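Local coordinates for exported protein (Bacteroides fragilis, PDB 4I17), which is of unknown function but, as an exported protein built of TPR repeats, probably serves as a helical scaffold for binding other proteins or peptides, at residues L10-E13 / G14-A17; E183-A186 / S187-K191; F196-A199 / V200-G204. All coordinates share one frame; numbering follows the deposited sequence.

The three contacts illustrate how one local rule, the i to i+4 helical bond, is dressed differently according to place. Contact 1 lies on helix 7-19 at one end of the elongated chain; contacts 2 and 3 share helix 182-209 on the opposite side of the chain's centre, their own centres about 20 Å apart. Contacts 1 and 3 are partly buried, with one side of the helix against neighbouring helices and polar groups bonded to residues beyond the segments. Contact 2 is a surface contact, where a tyrosine and a lysine are joined by water. Water also links two asparagines in contact 1, whereas paired side chains in contact 3 converge on one glutamate.

Contact 1: residues L10-E13 / G14-A17; sequences LKNE and GNDA
Asn12 and Asn15, three residues apart on helix 7-19, are joined through water. The water donates to Asn12 OD1 at 3.0 Å and accepts from Asn15 ND2 at 2.8 Å. Directly, OD1 of Asn12 and ND2 of Asn15 stay 4.2 Å apart with their amide planes turned 52° against each other, and the water closes the gap. The other end of the Asn15 amide is used as well, since OD1 is hydrogen-bonded to Tyr30 OH, so both ends of the amide have a partner, which would restrain its rotation.

Backbone bonds run beneath these side chains in the regular alpha-helical pattern: Gly14 N to Leu10 O and Asn15 N to Lys11 O are both 2.9 Å, and the next two pairs continue the series. The helix packs against helix 23-36, the next one in the chain, in the helix-on-helix manner of TPR proteins. Leu10 meets Glu32 and Leu36 there, Ala17 meets Val25, and Glu13 OE1 forms a salt bridge with Lys29.

Among the carbon contacts, Asn15 CG sits 3.2 Å from Lys11 O, because chi1 of -68° sets it beside its own backbone N and back over the preceding turn. Asp16 repeats the placement one residue on, its CG 3.2 Å from Asn12 O. The extended Lys11 chain passes Asn15 at an angle, CG 4.2 Å from ND2.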
loop_
_atom_site.group_PDB
_atom_site.type_symbol
_atom_site.label_atom_id
_atom_site.label_comp_id
_atom_site.label_asym_id
_atom_site.label_seq_id
_atom_site.Cartn_x
_atom_site.Cartn_y
_atom_site.Cartn_z
ATOM N N LEU A 10 -11.966 19.903 -30.906
ATOM C CA LEU A 10 -11.569 18.542 -30.460
ATOM C C LEU A 10 -11.929 18.321 -29.014
ATOM O O LEU A 10 -12.445 17.258 -28.677
ATOM C CB LEU A 10 -10.081 18.287 -30.655
ATOM C CG LEU A 10 -9.593 18.225 -32.094
ATOM C CD1 LEU A 10 -8.087 18.356 -32.135
ATOM C CD2 LEU A 10 -10.026 16.923 -32.780
ATOM N N LYS A 11 -11.683 19.313 -28.147
ATOM C CA LYS A 11 -12.045 19.148 -26.732
ATOM C C LYS A 11 -13.580 18.996 -26.571
ATOM O O LYS A 11 -14.025 18.165 -25.783
ATOM C CB LYS A 11 -11.534 20.332 -25.920
ATOM C CG LYS A 11 -11.862 20.240 -24.426
ATOM C CD LYS A 11 -11.464 21.508 -23.747
ATOM C CE LYS A 11 -11.804 21.498 -22.281
ATOM N NZ LYS A 11 -11.690 22.866 -21.693
ATOM N N ASN A 12 -14.376 19.775 -27.319
ATOM C CA ASN A 12 -15.846 19.689 -27.249
ATOM C C ASN A 12 -16.319 18.324 -27.734
ATOM O O ASN A 12 -17.238 17.752 -27.123
ATOM C CB ASN A 12 -16.531 20.815 -28.063
ATOM C CG ASN A 12 -16.396 22.168 -27.417
ATOM O OD1 ASN A 12 -16.260 22.293 -26.201
ATOM N ND2 ASN A 12 -16.460 23.222 -28.217
ATOM N N GLU A 13 -15.705 17.802 -28.822
ATOM C CA GLU A 13 -16.012 16.458 -29.357
ATOM C C GLU A 13 -15.662 15.383 -28.314
ATOM O O GLU A 13 -16.414 14.424 -28.173
ATOM C CB GLU A 13 -15.266 16.177 -30.674
ATOM C CG GLU A 13 -15.852 16.970 -31.834
ATOM C CD GLU A 13 -15.112 16.990 -33.160
ATOM O OE1 GLU A 13 -13.973 16.473 -33.235
ATOM O OE2 GLU A 13 -15.669 17.562 -34.124
ATOM N N GLY A 14 -14.514 15.530 -27.632
ATOM C CA GLY A 14 -14.117 14.595 -26.568
ATOM C C GLY A 14 -15.097 14.633 -25.405
ATOM O O GLY A 14 -15.482 13.583 -24.884
ATOM N N ASN A 15 -15.537 15.852 -25.002
ATOM C CA ASN A 15 -16.552 16.014 -23.943
ATOM C C ASN A 15 -17.847 15.322 -24.337
ATOM O O ASN A 15 -18.457 14.645 -23.498
ATOM C CB ASN A 15 -16.827 17.482 -23.650
ATOM C CG ASN A 15 -15.680 18.231 -23.004
ATOM O OD1 ASN A 15 -14.773 17.654 -22.412
ATOM N ND2 ASN A 15 -15.737 19.551 -23.093
ATOM N N ASP A 16 -18.293 15.501 -25.598
ATOM C CA ASP A 16 -19.529 14.855 -26.081
ATOM C C ASP A 16 -19.408 13.332 -26.011
ATOM O O ASP A 16 -20.340 12.653 -25.564
ATOM C CB ASP A 16 -19.843 15.288 -27.530
ATOM C CG ASP A 16 -20.274 16.742 -27.661
ATOM O OD1 ASP A 16 -20.637 17.352 -26.631
ATOM O OD2 ASP A 16 -20.261 17.269 -28.803
ATOM N N ALA A 17 -18.257 12.799 -26.436
ATOM C CA ALA A 17 -18.015 11.360 -26.397
ATOM C C ALA A 17 -18.019 10.846 -24.964
ATOM O O ALA A 17 -18.650 9.820 -24.676
ATOM C CB ALA A 17 -16.692 11.027 -27.069
HETATM O O HOH W 1 -17.971 20.823 -24.231
#

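Contact 2: residues E183-A186 / S187-K191; sequences EKYA and SEKAK
The opening turns of helix 182-209, the long helix near the C-terminal end of this TPR protein, bring Tyr185 and Lys189 together across one turn, in one of the two conformers of Lys189. Lys189 crosses the tyrosine at a slant near its hydroxyl end: its CD lies 3.9 Å from Tyr185 CE2 and 3.9 Å from Tyr185 OH, while its NZ is 3.8 Å from Tyr185 CE2. The ammonium stands obliquely to the ring. In both residues CG lies opposite the backbone N, with chi1 178° in the tyrosine and -167° in the lysine; a bend of the lysine at chi3, 96°, then carries the end of its chain across the hydroxyl end of the ring. A water completes the pairing, accepting from Lys189 NZ at 2.9 Å and lying 3.0 Å from Tyr185 OH, so ammonium and hydroxyl share one solvent molecule. Beyond that conformer the ring contact and water link are doubtful.

The start of the helix is marked by Asn181, whose OD1 accepts a hydrogen bond from Lys184 N. From there the alpha-helical bonding continues: Glu188 N reaches Lys184 O at 2.9 Å in a nearly straight bond, whereas Ser187 N to Glu183 O is longer at 3.3 Å.

Glu188 CG, set beside its own backbone N, rests 3.4 Å from Lys184 O; the bend at chi2 comes beyond it. This side of the helix turns to the preceding hairpin partner, helix 149-174, where Glu188 touches Val170 and Ala174; Leu177, in the loop between the helices, touches Lys184, Tyr185 and Glu188.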
loop_
_atom_site.group_PDB
_atom_site.type_symbol
_atom_site.label_atom_id
_atom_site.label_comp_id
_atom_site.label_asym_id
_atom_site.label_seq_id
_atom_site.Cartn_x
_atom_site.Cartn_y
_atom_site.Cartn_z
ATOM N N GLU A 183 22.748 -26.911 25.696
ATOM C CA GLU A 183 23.442 -25.839 24.956
ATOM C C GLU A 183 22.477 -25.199 23.931
ATOM O O GLU A 183 22.301 -23.973 23.882
ATOM C CB GLU A 183 24.701 -26.472 24.258
ATOM C CG GLU A 183 25.129 -25.943 22.884
ATOM C CD GLU A 183 24.657 -26.592 21.588
ATOM O OE1 GLU A 183 24.872 -27.813 21.405
ATOM O OE2 GLU A 183 24.197 -25.841 20.696
ATOM N N LYS A 184 21.837 -26.048 23.119
ATOM C CA LYS A 184 20.913 -25.589 22.094
ATOM C C LYS A 184 19.623 -25.104 22.733
ATOM O O LYS A 184 19.053 -24.117 22.293
ATOM C CB LYS A 184 20.642 -26.714 21.086
ATOM C CG LYS A 184 19.887 -26.171 19.883
ATOM C CD LYS A 184 19.913 -27.089 18.684
ATOM C CE LYS A 184 19.153 -26.410 17.570
ATOM N NZ LYS A 184 18.935 -27.300 16.406
ATOM N N TYR A 185 19.182 -25.761 23.817
ATOM C CA TYR A 185 17.985 -25.300 24.536
ATOM C C TYR A 185 18.165 -23.848 25.021
ATOM O O TYR A 185 17.241 -23.049 24.878
ATOM C CB TYR A 185 17.735 -26.203 25.760
ATOM C CG TYR A 185 16.538 -25.770 26.579
ATOM C CD1 TYR A 185 15.245 -26.031 26.148
ATOM C CD2 TYR A 185 16.702 -25.187 27.829
ATOM C CE1 TYR A 185 14.139 -25.667 26.915
ATOM C CE2 TYR A 185 15.604 -24.842 28.615
ATOM C CZ TYR A 185 14.326 -25.080 28.153
ATOM O OH TYR A 185 13.251 -24.725 28.926
ATOM N N ALA A 186 19.346 -23.507 25.584
ATOM C CA ALA A 186 19.558 -22.122 26.063
ATOM C C ALA A 186 19.531 -21.141 24.886
ATOM O O ALA A 186 18.949 -20.055 25.005
ATOM C CB ALA A 186 20.865 -22.022 26.830
ATOM N N SER A 187 20.125 -21.540 23.739
ATOM C CA SER A 187 20.144 -20.706 22.526
ATOM C C SER A 187 18.725 -20.448 22.034
ATOM O O SER A 187 18.356 -19.297 21.768
ATOM C CB SER A 187 20.975 -21.384 21.439
ATOM O OG SER A 187 21.024 -20.600 20.259
ATOM N N GLU A 188 17.928 -21.514 21.926
ATOM C CA GLU A 188 16.552 -21.371 21.437
ATOM C C GLU A 188 15.677 -20.592 22.396
ATOM O O GLU A 188 14.890 -19.775 21.929
ATOM C CB GLU A 188 15.952 -22.755 21.134
ATOM C CG GLU A 188 16.672 -23.448 19.980
ATOM C CD GLU A 188 16.899 -22.613 18.730
ATOM O OE1 GLU A 188 15.901 -22.158 18.128
ATOM O OE2 GLU A 188 18.076 -22.388 18.370
ATOM N N LYS A 189 15.823 -20.797 23.717
ATOM C CA LYS A 189 15.058 -20.071 24.738
ATOM C C LYS A 189 15.324 -18.563 24.608
ATOM O O LYS A 189 14.397 -17.756 24.714
ATOM C CB LYS A 189 15.455 -20.572 26.141
ATOM C CG LYS A 189 14.531 -20.126 27.268
ATOM C CD LYS A 189 14.590 -21.095 28.454
ATOM C CE LYS A 189 15.550 -20.656 29.538
ATOM N NZ LYS A 189 15.624 -21.652 30.640
ATOM N N ALA A 190 16.612 -18.184 24.374
ATOM C CA ALA A 190 16.985 -16.759 24.242
ATOM C C ALA A 190 16.361 -16.188 22.982
ATOM O O ALA A 190 15.854 -15.067 23.009
ATOM C CB ALA A 190 18.503 -16.604 24.222
ATOM N N LYS A 191 16.344 -16.966 21.887
ATOM C CA LYS A 191 15.696 -16.520 20.640
ATOM C C LYS A 191 14.179 -16.314 20.846
ATOM O O LYS A 191 13.608 -15.335 20.343
ATOM C CB LYS A 191 15.923 -17.530 19.512
ATOM C CG LYS A 191 17.340 -17.446 18.958
ATOM C CD LYS A 191 17.628 -18.585 17.985
ATOM C CE LYS A 191 19.113 -18.865 17.844
ATOM N NZ LYS A 191 19.874 -17.686 17.356
HETATM O O HOH W 2 13.318 -23.106 31.499
#

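Contact 3: residues F196-A199 / V200-G204; sequences FKKA and VDYLG
Lys198 and Tyr202 leave helix 182-209 one turn apart and extend on the same side, CE of the lysine 4.2 Å from OH of the tyrosine. Both polar ends meet Glu137: its OE2 forms a salt bridge with Lys198 NZ and a hydrogen bond with Tyr202 OH, which fixes the two side chains next to each other. With chi1 of -76°, the Tyr202 ring leans back over the preceding turn and places CD2 3.3 Å from Lys198 O, which approaches the ring obliquely. Lys198 O also accepts the backbone N-H of Tyr202, N to O 3.0 Å.

Val200 and Leu203 are directed differently. In one of its two conformers, Val200 CG2 comes within 3.2 Å of Phe196 O, and Leu203 CG lies 3.2 Å from Ala199 O, each branch resting beside the carbonyl that accepts its own backbone N-H. Phe196, Ala199, Val200 and Leu203 all touch Val223 of helix 214-224, while Phe196, Lys198, Tyr202 and Leu203 meet helix 149-174. One helix thus packs against two neighbours, apolar side chains facing helix 214-224 and a mixed set facing helix 149-174, as expected of the stacked antiparallel helices of a TPR-type alpha-solenoid.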
loop_
_atom_site.group_PDB
_atom_site.type_symbol
_atom_site.label_atom_id
_atom_site.label_comp_id
_atom_site.label_asym_id
_atom_site.label_seq_id
_atom_site.Cartn_x
_atom_site.Cartn_y
_atom_site.Cartn_z
ATOM N N PHE A 196 9.317 -12.771 21.779
ATOM C CA PHE A 196 8.197 -12.396 22.656
ATOM C C PHE A 196 8.329 -10.969 23.140
ATOM O O PHE A 196 7.328 -10.257 23.232
ATOM C CB PHE A 196 8.069 -13.344 23.862
ATOM C CG PHE A 196 7.647 -14.772 23.551
ATOM C CD1 PHE A 196 6.648 -15.039 22.611
ATOM C CD2 PHE A 196 8.270 -15.851 24.179
ATOM C CE1 PHE A 196 6.246 -16.362 22.348
ATOM C CE2 PHE A 196 7.870 -17.163 23.914
ATOM C CZ PHE A 196 6.860 -17.411 23.009
ATOM N N LYS A 197 9.552 -10.528 23.438
ATOM C CA LYS A 197 9.732 -9.144 23.877
ATOM C C LYS A 197 9.425 -8.172 22.727
ATOM O O LYS A 197 8.782 -7.147 22.976
ATOM C CB LYS A 197 11.134 -8.951 24.451
ATOM C CG LYS A 197 11.191 -9.522 25.873
ATOM C CD LYS A 197 12.569 -9.466 26.500
ATOM C CE LYS A 197 12.538 -10.038 27.899
ATOM N NZ LYS A 197 13.907 -10.135 28.477
ATOM N N LYS A 198 9.797 -8.505 21.472
ATOM C CA LYS A 198 9.414 -7.623 20.331
ATOM C C LYS A 198 7.924 -7.587 20.188
ATOM O O LYS A 198 7.343 -6.512 19.980
ATOM C CB LYS A 198 10.021 -8.140 19.006
ATOM C CG LYS A 198 11.458 -7.748 18.793
ATOM C CD LYS A 198 11.991 -8.357 17.491
ATOM C CE LYS A 198 11.845 -7.417 16.317
ATOM N NZ LYS A 198 12.718 -7.810 15.176
ATOM N N ALA A 199 7.273 -8.763 20.307
ATOM C CA ALA A 199 5.806 -8.879 20.216
ATOM C C ALA A 199 5.087 -8.015 21.272
ATOM O O ALA A 199 4.148 -7.287 20.922
ATOM C CB ALA A 199 5.405 -10.331 20.378
ATOM N N VAL A 200 5.527 -8.074 22.547
ATOM C CA VAL A 200 4.902 -7.309 23.632
ATOM C C VAL A 200 4.968 -5.805 23.320
ATOM O O VAL A 200 3.997 -5.064 23.570
ATOM C CB VAL A 200 5.557 -7.629 25.002
ATOM C CG1 VAL A 200 5.048 -6.700 26.111
ATOM C CG2 VAL A 200 5.325 -9.076 25.386
ATOM N N ASP A 201 6.106 -5.365 22.792
ATOM C CA ASP A 201 6.317 -3.946 22.485
ATOM C C ASP A 201 5.456 -3.501 21.313
ATOM O O ASP A 201 4.812 -2.462 21.430
ATOM C CB ASP A 201 7.803 -3.665 22.215
ATOM C CG ASP A 201 8.660 -3.698 23.477
ATOM O OD1 ASP A 201 8.079 -3.714 24.605
ATOM O OD2 ASP A 201 9.899 -3.663 23.347
ATOM N N TYR A 202 5.395 -4.280 20.209
ATOM C CA TYR A 202 4.531 -3.878 19.075
ATOM C C TYR A 202 3.058 -3.869 19.494
ATOM O O TYR A 202 2.296 -2.996 19.114
ATOM C CB TYR A 202 4.696 -4.874 17.928
ATOM C CG TYR A 202 5.974 -4.718 17.140
ATOM C CD1 TYR A 202 6.346 -3.482 16.613
ATOM C CD2 TYR A 202 6.762 -5.821 16.840
ATOM C CE1 TYR A 202 7.491 -3.343 15.824
ATOM C CE2 TYR A 202 7.906 -5.701 16.050
ATOM C CZ TYR A 202 8.270 -4.458 15.554
ATOM O OH TYR A 202 9.401 -4.344 14.787
ATOM N N LEU A 203 2.657 -4.866 20.261
ATOM C CA LEU A 203 1.256 -4.950 20.692
ATOM C C LEU A 203 0.934 -3.822 21.654
ATOM O O LEU A 203 -0.127 -3.214 21.556
ATOM C CB LEU A 203 0.958 -6.320 21.309
ATOM C CG LEU A 203 0.989 -7.506 20.325
ATOM C CD1 LEU A 203 0.984 -8.822 21.081
ATOM C CD2 LEU A 203 -0.236 -7.471 19.361
ATOM N N GLY A 204 1.868 -3.491 22.528
ATOM C CA GLY A 204 1.707 -2.367 23.451
ATOM C C GLY A 204 1.467 -1.064 22.700
ATOM O O GLY A 204 0.594 -0.281 23.085
#